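Ferredoxin CarAc (Pseudomonas resinovorans, PDB 7BUH) carries electrons from the reductase CarAd to the terminal oxygenase CarAa of carbazole 1,9a-dioxygenase, using a Rieske [2Fe-2S] cluster. Local coordinates at residues Asp37-Thr42 against Val93-Gly98. Numbering follows the deposited sequence.
Sequences DQFYAT and VEVKEG
V93 pushes its two methyls between F39 and A41 where neighbouring antiparallel strands of the Rieske domain's six-stranded sheet splay apart, a region remote from the [2Fe-2S] cluster. The N-to-C directions of 38-42 and 93-96 differ by 136°, and their axes approach to 6.8 Å; side chains and one water bridge the strands here. The apolar contacts centre on V93, whose beta-branch serves two partners at once. CG1, anti to the backbone N (chi1 -180°), meets F39 CB at 3.5 Å, while CG2 presses on A41 CB at 3.4 Å, tighter than usual van der Waals contact; alanine's single methyl suits so close an approach. Farther out, the F39 side chain crosses that of V95 at about a right angle, and CG2 of this valine lies obliquely to the ring, 3.8 Å from F39 CD1. The broad phenyl can thus reach a second valine across the widening gap, and V100 of strand 99-103 touches both F39 and V93. The CB of Y40 is directed away from segment 93-98, and within strand 38-42 its OH donates to Q38 OE1 from above the amide plane, away from the valines. Between the backbones, one water donates to F39 O at 3.1 Å and accepts from V93 N at 3.2 Å.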
# COMPACT_ATOMS: atom_id res chain seq x y z
N ASP A 37 12.83 -4.44 -8.31
CA ASP A 37 13.45 -5.07 -7.11
C ASP A 37 13.31 -4.16 -5.89
O ASP A 37 14.16 -4.24 -5.01
CB ASP A 37 14.92 -5.40 -7.35
CG ASP A 37 15.10 -6.40 -8.47
OD1 ASP A 37 14.29 -7.37 -8.54
OD2 ASP A 37 16.02 -6.19 -9.30
N GLN A 38 12.24 -3.35 -5.82
CA GLN A 38 11.97 -2.49 -4.66
C GLN A 38 10.52 -2.73 -4.25
O GLN A 38 9.71 -3.16 -5.08
CB GLN A 38 12.23 -1.01 -4.95
CG GLN A 38 13.67 -0.72 -5.35
CD GLN A 38 13.83 0.69 -5.88
OE1 GLN A 38 12.87 1.42 -6.10
NE2 GLN A 38 15.08 1.11 -6.07
N PHE A 39 10.27 -2.51 -2.98
CA PHE A 39 8.96 -2.74 -2.32
C PHE A 39 8.44 -1.43 -1.76
O PHE A 39 9.22 -0.69 -1.14
CB PHE A 39 9.09 -3.80 -1.22
CG PHE A 39 9.44 -5.16 -1.75
CD1 PHE A 39 10.77 -5.53 -1.93
CD2 PHE A 39 8.43 -6.06 -2.09
CE1 PHE A 39 11.08 -6.80 -2.42
CE2 PHE A 39 8.75 -7.33 -2.55
CZ PHE A 39 10.08 -7.67 -2.74
N TYR A 40 7.14 -1.18 -1.93
CA TYR A 40 6.43 0.03 -1.44
C TYR A 40 5.09 -0.44 -0.87
O TYR A 40 4.63 -1.56 -1.20
CB TYR A 40 6.26 1.06 -2.55
CG TYR A 40 7.59 1.53 -3.07
CD1 TYR A 40 8.35 2.45 -2.35
CD2 TYR A 40 8.17 0.94 -4.19
CE1 TYR A 40 9.62 2.83 -2.77
CE2 TYR A 40 9.43 1.33 -4.63
CZ TYR A 40 10.16 2.27 -3.91
OH TYR A 40 11.42 2.62 -4.30
N ALA A 41 4.48 0.38 -0.05
CA ALA A 41 3.16 0.06 0.52
C ALA A 41 2.33 1.33 0.64
O ALA A 41 2.88 2.39 0.99
CB ALA A 41 3.31 -0.61 1.86
N THR A 42 1.04 1.20 0.41
CA THR A 42 0.06 2.26 0.68
C THR A 42 -1.14 1.65 1.39
O THR A 42 -1.22 0.43 1.48
CB THR A 42 -0.38 2.92 -0.64
OG1 THR A 42 -1.09 1.99 -1.47
CG2 THR A 42 0.75 3.50 -1.45
N VAL A 93 8.31 -0.24 4.06
CA VAL A 93 8.46 -1.69 3.76
C VAL A 93 9.93 -2.06 3.96
O VAL A 93 10.77 -1.35 3.39
CB VAL A 93 8.01 -2.08 2.35
CG1 VAL A 93 8.20 -3.58 2.13
CG2 VAL A 93 6.57 -1.67 2.08
N GLU A 94 10.21 -3.08 4.76
CA GLU A 94 11.60 -3.60 4.97
C GLU A 94 11.60 -5.07 4.59
O GLU A 94 10.71 -5.79 5.05
CB GLU A 94 12.05 -3.40 6.42
CG GLU A 94 12.53 -1.98 6.72
CD GLU A 94 12.92 -1.60 8.17
OE1 GLU A 94 13.15 -0.39 8.42
OE2 GLU A 94 13.00 -2.50 9.05
N VAL A 95 12.62 -5.52 3.84
CA VAL A 95 12.90 -6.97 3.66
C VAL A 95 13.88 -7.37 4.77
O VAL A 95 14.91 -6.75 4.89
CB VAL A 95 13.46 -7.29 2.27
CG1 VAL A 95 13.59 -8.79 2.07
CG2 VAL A 95 12.60 -6.66 1.19
N LYS A 96 13.47 -8.30 5.62
CA LYS A 96 14.26 -8.77 6.78
C LYS A 96 14.42 -10.29 6.65
O LYS A 96 13.40 -11.02 6.59
CB LYS A 96 13.58 -8.37 8.10
CG LYS A 96 13.15 -6.92 8.30
CD LYS A 96 12.12 -6.79 9.45
CE LYS A 96 11.21 -5.57 9.48
NZ LYS A 96 11.80 -4.39 10.13
N GLU A 97 15.66 -10.76 6.52
CA GLU A 97 15.99 -12.20 6.30
C GLU A 97 15.15 -12.72 5.12
O GLU A 97 14.63 -13.84 5.23
CB GLU A 97 15.64 -13.07 7.51
CG GLU A 97 16.21 -12.62 8.84
CD GLU A 97 17.69 -12.92 9.03
OE1 GLU A 97 18.32 -13.51 8.14
OE2 GLU A 97 18.22 -12.51 10.04
N GLY A 98 15.02 -11.95 4.03
CA GLY A 98 14.37 -12.39 2.78
C GLY A 98 12.84 -12.41 2.87
O GLY A 98 12.15 -12.93 1.93
O HOH W 1 9.08 1.18 1.34